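Local coordinates for WbbZ protein (Klebsiella pneumoniae subsp. pneumoniae NTUH-K2044, PDB 6X1L) that is of unknown function but, as a member of the polysaccharide pyruvyl transferase family, probably transfers pyruvyl groups to surface polysaccharide, at residues I54-G59 against Q90-K95; L13-Y18 against H22-K27; F45-A50 against L205-T210. All coordinates share one frame; numbering follows the deposited sequence.

Interaction 1 of 3, residues I54-G59 against Q90-K95; sequences IPYRDG and QNNIGK
At the edge of the six-stranded parallel sheet, the loop leaving strand 53-55 meets the C-terminal end of helix 84-92 through Y56, N92 and K95. The phenol reaches across with CG anti to the backbone N (chi1 174°), and its OH arrives beside two polar groups of 90-95. K95 NZ lies near the plane of the ring, at its edge, and gives Y56 OH a weak hydrogen bond of 3.3 Å. The same ammonium donates to N92 OD1 at 3.1 Å, coming from above the carbonyl plane. K95 NZ, N92 OD1 and Y56 OH thus group together, with Y56 OH 3.1 Å from N92 OD1. The ring and the N92 amide are inclined by 54°.

A loop leaving an edge strand and meeting a flanking helix fits the alpha/beta, Rossmann-like layering expected of the GT-B clan. Here the backbone of Y56 pairs with Y26 of the neighbouring strand, while F88 from helix 84-92 meets its ring edge-to-face. The K95 chain, extended beyond CG, meets the Y56 side chain at about a right angle, its amine ending at the ring edge beside OH. The K95 backbone N also bonds to N92 O at 3.1 Å.

Interaction 2 of 3, residues L13-Y18 against H22-K27; sequences LLLKSY and HRFVYK
F24 pushes its ring end-on against the last turns of helix 6-21, touching L15 and Y18. Its CG stands beside the backbone N and opposite the carbonyl carbon (chi1 -69°), which carries the outer atoms CE1, CZ and CE2 up to the helix. CZ comes 3.4 Å from the backbone L15 O, which lies at the ring edge near its plane, an approach compatible with a weak C-H...O contact. One branch of L15, CD2, packs on the same end of the ring, 4.0 Å from F24 CZ. On the neighbouring turn Y18 offers its CB, at 4.0 Å from F24 CE1; with CG set beside the backbone N (chi1 -63°), the phenol turns off and leads away from the strand. The Y18 backbone carbonyl carbon also approaches CE1, obliquely to the ring.

H22 N prolongs the helical bonding, donating to Y18 O over 3.0 Å in a fairly straight bond (158°). The H22 imidazole stays close to that carbonyl oxygen, which sits near the plane of the ring at its edge, and H22 ND1 is buried with no polar partner in the model. Outside the two segments, H19 meets F24 edge-to-face and the H97 ring meets that of H22. A helix running straight into the strand next to the edge strand 53-55, and packing back on it through an aromatic side chain, opens the parallel alpha/beta sheet, consistent with a Rossmann-like domain of the GT-B clan.

Interaction 3 of 3, residues F45-A50 against L205-T210; sequences FFERNA and LARNST
The last turn of helix 33-48 lies across from the early turns of helix 203-218, and beyond it A50, at positive phi, is the C-prime residue of the Schellman motif that ends the first helix. E47 and R207 make the contact, entering from opposite directions. E47 keeps CG anti to its carbonyl carbon (chi1 -64°) and is extended beyond it, sending the carboxylate outward. R207 is likewise stretched from CG to NE. R207 NH2 donates to E47 OE1 at 3.1 Å in a weak, bent hydrogen bond (146°) that forms part of a salt bridge. OE1 lies at the guanidinium edge near its plane; R207 NH1 is farther from E47 OE1, at 3.6 Å. With the two planes 63° apart, the groups do not make a flat two-pronged pair, and a single oxygen carries the interaction.

The stronger partner of R207 NH2 is D44, one turn before E47, so R207 NH2 has two acidic partners on helix 33-48. On helix 203-218, T210 OG1 donates to A206 O at 2.8 Å, and that carbonyl also accepts T210 N from the other face of its plane. Behind this helix, L205 and S209 pack on C212 of the second subunit. Surface salt bridges here join helices next to the two parallel sheets, consistent with the two-domain build of the GT-B clan.

Interactions 1 and 2 share one sheet: strands 53-55 and 23-27 are neighbours in it, and I54 N and Y56 N both lie 2.9 Å from backbone oxygens of the other strand, F24 O and Y26 O respectively. Interaction 1 is buried yet polar, grouped around a tyrosine hydroxyl; interaction 2 is partly buried and mainly apolar, with one main-chain bond. Interaction 3 lies at the surface and relies on charge. Helix 33-48, whose last turn supplies 45-48, also touches interaction 2, where L15 CD1 approaches F45 CE2 to 3.3 Å. Segment 22-27 touches both other contacts and 13-18 touches interaction 3, while interaction 3 involves a helix that packs against the second subunit.

Interaction 1 of 3, residues I54-G59 against Q90-K95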
ATOM      1  N   ILE A  54       8.042 -23.266  -5.462  1.00 67.51           N
ATOM      2  CA  ILE A  54       9.013 -22.417  -6.143  1.00 71.21           C
ATOM      3  C   ILE A  54       8.220 -21.413  -6.968  1.00 70.25           C
ATOM      4  O   ILE A  54       7.212 -21.782  -7.591  1.00 60.44           O
ATOM      5  CB  ILE A  54       9.989 -23.232  -7.010  1.00 81.13           C
ATOM      6  CG1 ILE A  54       9.244 -24.018  -8.090  1.00 83.17           C
ATOM      7  CG2 ILE A  54      10.821 -24.168  -6.144  1.00 80.61           C
ATOM      8  CD1 ILE A  54      10.143 -24.540  -9.185  1.00 88.28           C
ATOM      9  N   PRO A  55       8.604 -20.139  -6.972  1.00 66.89           N
ATOM     10  CA  PRO A  55       7.851 -19.153  -7.753  1.00 63.07           C
ATOM     11  C   PRO A  55       8.083 -19.350  -9.242  1.00 63.78           C
ATOM     12  O   PRO A  55       9.187 -19.684  -9.679  1.00 63.17           O
ATOM     13  CB  PRO A  55       8.410 -17.809  -7.266  1.00 60.19           C
ATOM     14  CG  PRO A  55       9.789 -18.132  -6.787  1.00 68.45           C
ATOM     15  CD  PRO A  55       9.716 -19.528  -6.222  1.00 64.95           C
ATOM     16  N   TYR A  56       7.022 -19.153 -10.020  1.00 64.94           N
ATOM     17  CA  TYR A  56       7.137 -19.263 -11.467  1.00 61.66           C
ATOM     18  C   TYR A  56       8.122 -18.233 -11.996  1.00 70.33           C
ATOM     19  O   TYR A  56       8.012 -17.038 -11.699  1.00 77.53           O
ATOM     20  CB  TYR A  56       5.770 -19.073 -12.126  1.00 64.85           C
ATOM     21  CG  TYR A  56       5.832 -19.033 -13.638  1.00 68.81           C
ATOM     22  CD1 TYR A  56       5.784 -20.204 -14.385  1.00 70.33           C
ATOM     23  CD2 TYR A  56       5.945 -17.826 -14.317  1.00 66.19           C
ATOM     24  CE1 TYR A  56       5.848 -20.171 -15.767  1.00 73.77           C
ATOM     25  CE2 TYR A  56       6.012 -17.784 -15.696  1.00 67.62           C
ATOM     26  CZ  TYR A  56       5.962 -18.959 -16.417  1.00 74.43           C
ATOM     27  OH  TYR A  56       6.023 -18.919 -17.791  1.00 79.66           O
ATOM     28  N   ARG A  57       9.091 -18.698 -12.778  1.00 74.02           N
ATOM     29  CA  ARG A  57      10.061 -17.833 -13.437  1.00 82.33           C
ATOM     30  C   ARG A  57       9.959 -18.049 -14.938  1.00 85.03           C
ATOM     31  O   ARG A  57      10.149 -19.170 -15.422  1.00 88.94           O
ATOM     32  CB  ARG A  57      11.482 -18.110 -12.941  1.00 92.28           C
ATOM     33  CG  ARG A  57      11.728 -17.662 -11.511  1.00 97.99           C
ATOM     34  CD  ARG A  57      11.399 -16.187 -11.337  1.00106.31           C
ATOM     35  NE  ARG A  57      11.577 -15.743  -9.959  1.00110.38           N
ATOM     36  N   ASP A  58       9.647 -16.981 -15.666  1.00 84.69           N
ATOM     37  CA  ASP A  58       9.527 -17.065 -17.114  1.00 91.06           C
ATOM     38  C   ASP A  58      10.883 -17.389 -17.729  1.00 92.73           C
ATOM     39  O   ASP A  58      11.892 -16.754 -17.408  1.00 92.19           O
ATOM     40  CB  ASP A  58       8.987 -15.750 -17.674  1.00 99.45           C
ATOM     41  CG  ASP A  58       8.436 -15.892 -19.080  1.00109.70           C
ATOM     42  OD1 ASP A  58       8.886 -16.794 -19.819  1.00115.29           O
ATOM     43  OD2 ASP A  58       7.548 -15.094 -19.448  1.00111.33           O
ATOM     44  N   GLY A  59      10.904 -18.383 -18.614  1.00 87.78           N
ATOM     45  CA  GLY A  59      12.123 -18.825 -19.251  1.00 89.62           C
ATOM     46  C   GLY A  59      12.798 -19.998 -18.574  1.00 94.36           C
ATOM     47  O   GLY A  59      13.719 -20.580 -19.160  1.00104.93           O
ATOM     48  N   GLN A  90      -2.661 -20.734 -21.254  1.00 79.31           N
ATOM     49  CA  GLN A  90      -2.600 -21.400 -22.550  1.00 84.10           C
ATOM     50  C   GLN A  90      -1.169 -21.490 -23.067  1.00 90.28           C
ATOM     51  O   GLN A  90      -0.797 -22.479 -23.710  1.00 96.02           O
ATOM     52  CB  GLN A  90      -3.488 -20.672 -23.557  1.00 89.31           C
ATOM     53  CG  GLN A  90      -3.685 -21.437 -24.852  1.00102.69           C
ATOM     54  CD  GLN A  90      -4.690 -20.779 -25.771  1.00111.19           C
ATOM     55  OE1 GLN A  90      -5.444 -21.458 -26.469  1.00118.21           O
ATOM     56  NE2 GLN A  90      -4.705 -19.451 -25.782  1.00107.65           N
ATOM     57  N   ASN A  91      -0.351 -20.474 -22.795  1.00 89.34           N
ATOM     58  CA  ASN A  91       1.031 -20.477 -23.254  1.00 90.68           C
ATOM     59  C   ASN A  91       1.947 -21.333 -22.389  1.00 82.46           C
ATOM     60  O   ASN A  91       3.063 -21.641 -22.817  1.00 82.71           O
ATOM     61  CB  ASN A  91       1.573 -19.044 -23.306  1.00 94.17           C
ATOM     62  CG  ASN A  91       0.845 -18.180 -24.320  1.00100.39           C
ATOM     63  OD1 ASN A  91       0.315 -18.679 -25.313  1.00105.85           O
ATOM     64  ND2 ASN A  91       0.817 -16.875 -24.074  1.00102.25           N
ATOM     65  N   ASN A  92       1.509 -21.726 -21.194  1.00 77.85           N
ATOM     66  CA  ASN A  92       2.354 -22.463 -20.266  1.00 80.16           C
ATOM     67  C   ASN A  92       1.794 -23.825 -19.881  1.00 77.01           C
ATOM     68  O   ASN A  92       2.459 -24.560 -19.141  1.00 71.44           O
ATOM     69  CB  ASN A  92       2.591 -21.630 -18.997  1.00 72.93           C
ATOM     70  CG  ASN A  92       3.273 -20.305 -19.287  1.00 79.55           C
ATOM     71  OD1 ASN A  92       4.297 -20.255 -19.968  1.00 85.35           O
ATOM     72  ND2 ASN A  92       2.701 -19.221 -18.776  1.00 78.74           N
ATOM     73  N   ILE A  93       0.602 -24.185 -20.366  1.00 75.48           N
ATOM     74  CA  ILE A  93      -0.039 -25.441 -19.977  1.00 77.31           C
ATOM     75  C   ILE A  93       0.806 -26.645 -20.384  1.00 78.66           C
ATOM     76  O   ILE A  93       0.791 -27.680 -19.707  1.00 84.43           O
ATOM     77  CB  ILE A  93      -1.459 -25.513 -20.582  1.00 78.49           C
ATOM     78  CG1 ILE A  93      -2.174 -26.803 -20.173  1.00 85.51           C
ATOM     79  CG2 ILE A  93      -1.409 -25.376 -22.097  1.00 86.62           C
ATOM     80  CD1 ILE A  93      -3.065 -26.650 -18.963  1.00 84.11           C
ATOM     81  N   GLY A  94       1.562 -26.531 -21.479  1.00 79.16           N
ATOM     82  CA  GLY A  94       2.356 -27.652 -21.954  1.00 78.13           C
ATOM     83  C   GLY A  94       3.591 -27.938 -21.124  1.00 84.49           C
ATOM     84  O   GLY A  94       4.149 -29.036 -21.224  1.00 82.41           O
ATOM     85  N   LYS A  95       4.025 -26.979 -20.302  1.00 78.70           N
ATOM     86  CA  LYS A  95       5.246 -27.145 -19.521  1.00 80.61           C
ATOM     87  C   LYS A  95       5.068 -28.048 -18.307  1.00 78.81           C
ATOM     88  O   LYS A  95       6.062 -28.579 -17.801  1.00 81.13           O
ATOM     89  CB  LYS A  95       5.761 -25.786 -19.036  1.00 86.02           C
ATOM     90  CG  LYS A  95       6.104 -24.780 -20.121  1.00 88.01           C
ATOM     91  CD  LYS A  95       6.564 -23.470 -19.488  1.00 82.20           C
ATOM     92  CE  LYS A  95       6.843 -22.398 -20.528  1.00 87.66           C
ATOM     93  NZ  LYS A  95       7.289 -21.126 -19.891  1.00 90.91           N
TER

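Interaction 2 of 3, residues L13-Y18 against H22-K27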
ATOM      1  N   LEU A  13      -6.126 -31.256   2.909  1.00 59.17           N
ATOM      2  CA  LEU A  13      -5.666 -32.613   2.620  1.00 60.87           C
ATOM      3  C   LEU A  13      -5.389 -32.802   1.135  1.00 60.82           C
ATOM      4  O   LEU A  13      -4.414 -33.459   0.754  1.00 71.36           O
ATOM      5  CB  LEU A  13      -6.705 -33.625   3.105  1.00 64.00           C
ATOM      6  CG  LEU A  13      -6.986 -33.621   4.608  1.00 66.02           C
ATOM      7  CD1 LEU A  13      -8.211 -34.457   4.937  1.00 67.73           C
ATOM      8  CD2 LEU A  13      -5.772 -34.122   5.374  1.00 72.25           C
ATOM      9  N   LEU A  14      -6.226 -32.215   0.283  1.00 63.95           N
ATOM     10  CA  LEU A  14      -6.073 -32.390  -1.158  1.00 59.95           C
ATOM     11  C   LEU A  14      -4.763 -31.788  -1.655  1.00 61.94           C
ATOM     12  O   LEU A  14      -4.001 -32.444  -2.374  1.00 59.13           O
ATOM     13  CB  LEU A  14      -7.267 -31.765  -1.873  1.00 71.47           C
ATOM     14  CG  LEU A  14      -7.549 -32.157  -3.318  1.00 74.32           C
ATOM     15  CD1 LEU A  14      -7.746 -33.663  -3.457  1.00 68.94           C
ATOM     16  CD2 LEU A  14      -8.780 -31.414  -3.775  1.00 75.91           C
ATOM     17  N   LEU A  15      -4.479 -30.536  -1.288  1.00 56.32           N
ATOM     18  CA  LEU A  15      -3.234 -29.937  -1.752  1.00 55.24           C
ATOM     19  C   LEU A  15      -2.023 -30.617  -1.130  1.00 55.82           C
ATOM     20  O   LEU A  15      -0.991 -30.766  -1.793  1.00 61.77           O
ATOM     21  CB  LEU A  15      -3.232 -28.431  -1.475  1.00 55.50           C
ATOM     22  CG  LEU A  15      -3.848 -27.657  -2.645  1.00 62.95           C
ATOM     23  CD1 LEU A  15      -4.211 -26.253  -2.253  1.00 73.22           C
ATOM     24  CD2 LEU A  15      -2.899 -27.631  -3.834  1.00 68.79           C
ATOM     25  N   LYS A  16      -2.128 -31.052   0.127  1.00 56.48           N
ATOM     26  CA  LYS A  16      -1.044 -31.829   0.716  1.00 57.97           C
ATOM     27  C   LYS A  16      -0.840 -33.148  -0.021  1.00 67.60           C
ATOM     28  O   LYS A  16       0.295 -33.625  -0.141  1.00 61.67           O
ATOM     29  CB  LYS A  16      -1.319 -32.079   2.200  1.00 68.06           C
ATOM     30  CG  LYS A  16      -1.247 -30.811   3.041  1.00 67.01           C
ATOM     31  CD  LYS A  16      -0.894 -31.099   4.488  1.00 72.36           C
ATOM     32  CE  LYS A  16      -2.127 -31.394   5.320  1.00 77.94           C
ATOM     33  NZ  LYS A  16      -1.811 -31.333   6.774  1.00 93.16           N
ATOM     34  N   SER A  17      -1.920 -33.741  -0.537  1.00 61.00           N
ATOM     35  CA  SER A  17      -1.789 -34.975  -1.308  1.00 63.78           C
ATOM     36  C   SER A  17      -1.025 -34.738  -2.606  1.00 63.73           C
ATOM     37  O   SER A  17      -0.148 -35.527  -2.969  1.00 66.17           O
ATOM     38  CB  SER A  17      -3.170 -35.558  -1.598  1.00 65.21           C
ATOM     39  OG  SER A  17      -3.063 -36.731  -2.388  1.00 77.07           O
ATOM     40  N   TYR A  18      -1.329 -33.639  -3.305  1.00 64.89           N
ATOM     41  CA  TYR A  18      -0.591 -33.306  -4.518  1.00 68.33           C
ATOM     42  C   TYR A  18       0.871 -33.005  -4.221  1.00 70.41           C
ATOM     43  O   TYR A  18       1.742 -33.275  -5.056  1.00 72.45           O
ATOM     44  CB  TYR A  18      -1.226 -32.105  -5.213  1.00 62.81           C
ATOM     45  CG  TYR A  18      -2.638 -32.324  -5.698  1.00 74.97           C
ATOM     46  CD1 TYR A  18      -2.997 -33.490  -6.359  1.00 79.38           C
ATOM     47  CD2 TYR A  18      -3.611 -31.358  -5.497  1.00 82.74           C
ATOM     48  CE1 TYR A  18      -4.291 -33.684  -6.806  1.00 87.59           C
ATOM     49  CE2 TYR A  18      -4.901 -31.542  -5.937  1.00 82.45           C
ATOM     50  CZ  TYR A  18      -5.238 -32.702  -6.588  1.00 83.38           C
ATOM     51  OH  TYR A  18      -6.529 -32.872  -7.023  1.00 88.64           O
ATOM     52  N   HIS A  22       4.159 -34.210  -6.548  1.00 71.03           N
ATOM     53  CA  HIS A  22       4.749 -33.246  -7.462  1.00 68.17           C
ATOM     54  C   HIS A  22       5.180 -32.010  -6.685  1.00 71.72           C
ATOM     55  O   HIS A  22       4.694 -31.741  -5.585  1.00 76.91           O
ATOM     56  CB  HIS A  22       3.765 -32.844  -8.574  1.00 70.52           C
ATOM     57  CG  HIS A  22       3.095 -34.005  -9.245  1.00 83.71           C
ATOM     58  ND1 HIS A  22       1.948 -34.588  -8.752  1.00 85.00           N
ATOM     59  CD2 HIS A  22       3.407 -34.685 -10.374  1.00 86.59           C
ATOM     60  CE1 HIS A  22       1.584 -35.581  -9.545  1.00 88.12           C
ATOM     61  NE2 HIS A  22       2.453 -35.661 -10.537  1.00 90.17           N
ATOM     62  N   ARG A  23       6.099 -31.252  -7.268  1.00 70.87           N
ATOM     63  CA  ARG A  23       6.499 -29.992  -6.662  1.00 73.15           C
ATOM     64  C   ARG A  23       5.675 -28.852  -7.250  1.00 69.54           C
ATOM     65  O   ARG A  23       5.259 -28.890  -8.411  1.00 71.75           O
ATOM     66  CB  ARG A  23       7.994 -29.732  -6.855  1.00 81.08           C
ATOM     67  CG  ARG A  23       8.349 -29.046  -8.146  1.00 86.16           C
ATOM     68  CD  ARG A  23       9.818 -28.679  -8.198  1.00 86.12           C
ATOM     69  NE  ARG A  23      10.178 -28.136  -9.503  1.00 83.67           N
ATOM     70  CZ  ARG A  23      11.396 -27.726  -9.831  1.00 83.40           C
ATOM     71  NH1 ARG A  23      12.380 -27.791  -8.946  1.00 85.97           N
ATOM     72  NH2 ARG A  23      11.627 -27.248 -11.046  1.00 86.09           N
ATOM     73  N   PHE A  24       5.423 -27.843  -6.421  1.00 67.01           N
ATOM     74  CA  PHE A  24       4.534 -26.751  -6.789  1.00 64.75           C
ATOM     75  C   PHE A  24       5.326 -25.619  -7.432  1.00 65.80           C
ATOM     76  O   PHE A  24       6.327 -25.157  -6.875  1.00 61.23           O
ATOM     77  CB  PHE A  24       3.784 -26.224  -5.563  1.00 64.24           C
ATOM     78  CG  PHE A  24       2.760 -27.175  -5.010  1.00 66.27           C
ATOM     79  CD1 PHE A  24       2.487 -28.382  -5.639  1.00 66.40           C
ATOM     80  CD2 PHE A  24       2.057 -26.852  -3.860  1.00 62.97           C
ATOM     81  CE1 PHE A  24       1.544 -29.245  -5.125  1.00 63.35           C
ATOM     82  CE2 PHE A  24       1.108 -27.713  -3.343  1.00 60.18           C
ATOM     83  CZ  PHE A  24       0.853 -28.910  -3.975  1.00 61.79           C
ATOM     84  N   VAL A  25       4.877 -25.184  -8.604  1.00 65.14           N
ATOM     85  CA  VAL A  25       5.358 -23.967  -9.248  1.00 62.72           C
ATOM     86  C   VAL A  25       4.205 -22.976  -9.199  1.00 64.90           C
ATOM     87  O   VAL A  25       3.165 -23.197  -9.831  1.00 58.96           O
ATOM     88  CB  VAL A  25       5.814 -24.217 -10.690  1.00 65.04           C
ATOM     89  CG1 VAL A  25       6.341 -22.929 -11.307  1.00 59.35           C
ATOM     90  CG2 VAL A  25       6.865 -25.319 -10.737  1.00 62.89           C
ATOM     91  N   TYR A  26       4.371 -21.891  -8.445  1.00 58.20           N
ATOM     92  CA  TYR A  26       3.263 -21.010  -8.102  1.00 57.92           C
ATOM     93  C   TYR A  26       3.359 -19.694  -8.860  1.00 57.45           C
ATOM     94  O   TYR A  26       4.414 -19.049  -8.868  1.00 60.20           O
ATOM     95  CB  TYR A  26       3.221 -20.749  -6.594  1.00 52.62           C
ATOM     96  CG  TYR A  26       2.189 -19.722  -6.176  1.00 54.92           C
ATOM     97  CD1 TYR A  26       0.833 -19.999  -6.261  1.00 58.99           C
ATOM     98  CD2 TYR A  26       2.575 -18.474  -5.690  1.00 61.44           C
ATOM     99  CE1 TYR A  26      -0.115 -19.067  -5.881  1.00 61.52           C
ATOM    100  CE2 TYR A  26       1.634 -17.535  -5.305  1.00 61.15           C
ATOM    101  CZ  TYR A  26       0.291 -17.838  -5.402  1.00 64.12           C
ATOM    102  OH  TYR A  26      -0.652 -16.913  -5.023  1.00 64.91           O
ATOM    103  N   LYS A  27       2.253 -19.301  -9.490  1.00 56.42           N
ATOM    104  CA  LYS A  27       2.111 -17.996 -10.127  1.00 57.72           C
ATOM    105  C   LYS A  27       0.953 -17.270  -9.458  1.00 57.85           C
ATOM    106  O   LYS A  27      -0.205 -17.683  -9.596  1.00 52.45           O
ATOM    107  CB  LYS A  27       1.868 -18.122 -11.628  1.00 58.47           C
ATOM    108  CG  LYS A  27       1.758 -16.768 -12.325  1.00 61.32           C
ATOM    109  CD  LYS A  27       3.060 -15.987 -12.195  1.00 67.37           C
ATOM    110  CE  LYS A  27       2.909 -14.530 -12.634  1.00 69.72           C
ATOM    111  NZ  LYS A  27       2.105 -13.724 -11.670  1.00 65.16           N
TER

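Interaction 3 of 3, residues F45-A50 against L205-T210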
ATOM      1  N   PHE A  45      -1.716 -19.964   3.698  1.00 46.94           N
ATOM      2  CA  PHE A  45      -2.159 -21.345   3.523  1.00 48.05           C
ATOM      3  C   PHE A  45      -0.981 -22.286   3.296  1.00 59.12           C
ATOM      4  O   PHE A  45      -0.940 -23.384   3.862  1.00 61.04           O
ATOM      5  CB  PHE A  45      -3.146 -21.416   2.361  1.00 46.82           C
ATOM      6  CG  PHE A  45      -3.505 -22.820   1.954  1.00 49.75           C
ATOM      7  CD1 PHE A  45      -4.490 -23.518   2.626  1.00 60.40           C
ATOM      8  CD2 PHE A  45      -2.860 -23.434   0.896  1.00 52.69           C
ATOM      9  CE1 PHE A  45      -4.824 -24.808   2.251  1.00 65.39           C
ATOM     10  CE2 PHE A  45      -3.186 -24.722   0.524  1.00 58.71           C
ATOM     11  CZ  PHE A  45      -4.170 -25.409   1.198  1.00 63.05           C
ATOM     12  N   PHE A  46      -0.013 -21.877   2.471  1.00 60.40           N
ATOM     13  CA  PHE A  46       1.166 -22.706   2.241  1.00 55.50           C
ATOM     14  C   PHE A  46       1.959 -22.915   3.524  1.00 61.00           C
ATOM     15  O   PHE A  46       2.375 -24.038   3.831  1.00 64.94           O
ATOM     16  CB  PHE A  46       2.060 -22.069   1.176  1.00 55.47           C
ATOM     17  CG  PHE A  46       1.487 -22.120  -0.211  1.00 58.58           C
ATOM     18  CD1 PHE A  46       0.549 -23.076  -0.556  1.00 60.49           C
ATOM     19  CD2 PHE A  46       1.896 -21.210  -1.175  1.00 60.99           C
ATOM     20  CE1 PHE A  46       0.025 -23.126  -1.835  1.00 59.96           C
ATOM     21  CE2 PHE A  46       1.378 -21.253  -2.454  1.00 58.99           C
ATOM     22  CZ  PHE A  46       0.440 -22.214  -2.786  1.00 57.64           C
ATOM     23  N   GLU A  47       2.184 -21.842   4.284  1.00 58.42           N
ATOM     24  CA  GLU A  47       2.994 -21.953   5.491  1.00 57.55           C
ATOM     25  C   GLU A  47       2.307 -22.810   6.547  1.00 57.16           C
ATOM     26  O   GLU A  47       2.967 -23.584   7.250  1.00 60.61           O
ATOM     27  CB  GLU A  47       3.302 -20.560   6.046  1.00 60.37           C
ATOM     28  CG  GLU A  47       4.150 -19.698   5.123  1.00 67.03           C
ATOM     29  CD  GLU A  47       4.475 -18.339   5.725  1.00 86.09           C
ATOM     30  OE1 GLU A  47       4.911 -17.439   4.975  1.00 88.58           O
ATOM     31  OE2 GLU A  47       4.290 -18.170   6.949  1.00 91.76           O
ATOM     32  N   ARG A  48       0.983 -22.695   6.667  1.00 56.79           N
ATOM     33  CA  ARG A  48       0.281 -23.434   7.711  1.00 64.13           C
ATOM     34  C   ARG A  48       0.211 -24.924   7.404  1.00 69.98           C
ATOM     35  O   ARG A  48       0.095 -25.740   8.327  1.00 72.14           O
ATOM     36  CB  ARG A  48      -1.123 -22.859   7.904  1.00 69.11           C
ATOM     37  CG  ARG A  48      -1.783 -23.282   9.202  1.00 83.34           C
ATOM     38  CD  ARG A  48      -2.991 -24.150   8.939  1.00 94.86           C
ATOM     39  NE  ARG A  48      -4.034 -23.411   8.236  1.00 99.17           N
ATOM     40  CZ  ARG A  48      -5.191 -23.937   7.851  1.00100.07           C
ATOM     41  NH1 ARG A  48      -5.458 -25.213   8.099  1.00 95.56           N
ATOM     42  NH2 ARG A  48      -6.082 -23.187   7.220  1.00101.87           N
ATOM     43  N   ASN A  49       0.280 -25.302   6.129  1.00 67.49           N
ATOM     44  CA  ASN A  49       0.234 -26.702   5.726  1.00 67.63           C
ATOM     45  C   ASN A  49       1.601 -27.243   5.325  1.00 71.44           C
ATOM     46  O   ASN A  49       1.673 -28.311   4.707  1.00 73.07           O
ATOM     47  CB  ASN A  49      -0.759 -26.889   4.578  1.00 66.75           C
ATOM     48  CG  ASN A  49      -2.200 -26.691   5.014  1.00 70.04           C
ATOM     49  OD1 ASN A  49      -2.884 -25.785   4.540  1.00 72.38           O
ATOM     50  ND2 ASN A  49      -2.670 -27.545   5.918  1.00 65.40           N
ATOM     51  N   ALA A  50       2.681 -26.533   5.663  1.00 69.29           N
ATOM     52  CA  ALA A  50       4.048 -26.949   5.340  1.00 67.92           C
ATOM     53  C   ALA A  50       4.229 -27.222   3.850  1.00 68.11           C
ATOM     54  O   ALA A  50       4.983 -28.116   3.461  1.00 73.65           O
ATOM     55  CB  ALA A  50       4.466 -28.177   6.156  1.00 68.96           C
ATOM     56  N   LEU A 205       5.287  -7.775  -0.036  1.00 46.20           N
ATOM     57  CA  LEU A 205       4.463  -6.742  -0.651  1.00 40.63           C
ATOM     58  C   LEU A 205       2.985  -7.105  -0.589  1.00 48.95           C
ATOM     59  O   LEU A 205       2.140  -6.236  -0.334  1.00 43.69           O
ATOM     60  CB  LEU A 205       4.918  -6.511  -2.093  1.00 47.78           C
ATOM     61  CG  LEU A 205       4.192  -5.458  -2.928  1.00 54.75           C
ATOM     62  CD1 LEU A 205       4.007  -4.168  -2.139  1.00 55.42           C
ATOM     63  CD2 LEU A 205       4.977  -5.196  -4.201  1.00 52.33           C
ATOM     64  N   ALA A 206       2.646  -8.384  -0.803  1.00 43.51           N
ATOM     65  CA  ALA A 206       1.245  -8.784  -0.709  1.00 34.79           C
ATOM     66  C   ALA A 206       0.719  -8.605   0.709  1.00 37.73           C
ATOM     67  O   ALA A 206      -0.383  -8.083   0.911  1.00 38.72           O
ATOM     68  CB  ALA A 206       1.061 -10.243  -1.170  1.00 37.86           C
ATOM     69  N   ARG A 207       1.482  -9.049   1.707  1.00 35.15           N
ATOM     70  CA  ARG A 207       0.982  -8.973   3.078  1.00 37.38           C
ATOM     71  C   ARG A 207       0.913  -7.529   3.572  1.00 42.75           C
ATOM     72  O   ARG A 207      -0.027  -7.155   4.284  1.00 41.61           O
ATOM     73  CB  ARG A 207       1.851  -9.824   4.004  1.00 41.38           C
ATOM     74  CG  ARG A 207       1.585 -11.332   3.849  1.00 41.06           C
ATOM     75  CD  ARG A 207       1.986 -12.083   5.106  1.00 53.32           C
ATOM     76  NE  ARG A 207       1.755 -13.525   5.007  1.00 51.79           N
ATOM     77  CZ  ARG A 207       2.689 -14.401   4.658  1.00 49.04           C
ATOM     78  NH1 ARG A 207       3.913 -13.982   4.368  1.00 42.37           N
ATOM     79  NH2 ARG A 207       2.407 -15.698   4.604  1.00 52.62           N
ATOM     80  N   ASN A 208       1.884  -6.697   3.194  1.00 36.69           N
ATOM     81  CA  ASN A 208       1.867  -5.317   3.677  1.00 35.73           C
ATOM     82  C   ASN A 208       0.811  -4.484   2.958  1.00 43.48           C
ATOM     83  O   ASN A 208       0.171  -3.628   3.582  1.00 47.12           O
ATOM     84  CB  ASN A 208       3.258  -4.706   3.546  1.00 39.81           C
ATOM     85  CG  ASN A 208       4.209  -5.230   4.597  1.00 42.29           C
ATOM     86  OD1 ASN A 208       3.825  -5.433   5.748  1.00 43.55           O
ATOM     87  ND2 ASN A 208       5.451  -5.465   4.208  1.00 37.11           N
ATOM     88  N   SER A 209       0.589  -4.730   1.664  1.00 45.67           N
ATOM     89  CA  SER A 209      -0.552  -4.109   0.997  1.00 41.51           C
ATOM     90  C   SER A 209      -1.860  -4.514   1.662  1.00 45.10           C
ATOM     91  O   SER A 209      -2.777  -3.695   1.801  1.00 43.23           O
ATOM     92  CB  SER A 209      -0.574  -4.482  -0.483  1.00 49.43           C
ATOM     93  OG  SER A 209      -1.787  -4.053  -1.084  1.00 45.32           O
ATOM     94  N   THR A 210      -1.966  -5.777   2.082  1.00 43.76           N
ATOM     95  CA  THR A 210      -3.181  -6.227   2.749  1.00 39.50           C
ATOM     96  C   THR A 210      -3.319  -5.588   4.127  1.00 39.69           C
ATOM     97  O   THR A 210      -4.432  -5.270   4.565  1.00 38.70           O
ATOM     98  CB  THR A 210      -3.185  -7.758   2.838  1.00 47.22           C
ATOM     99  OG1 THR A 210      -3.073  -8.308   1.517  1.00 39.45           O
ATOM    100  CG2 THR A 210      -4.461  -8.257   3.470  1.00 41.87           C
TER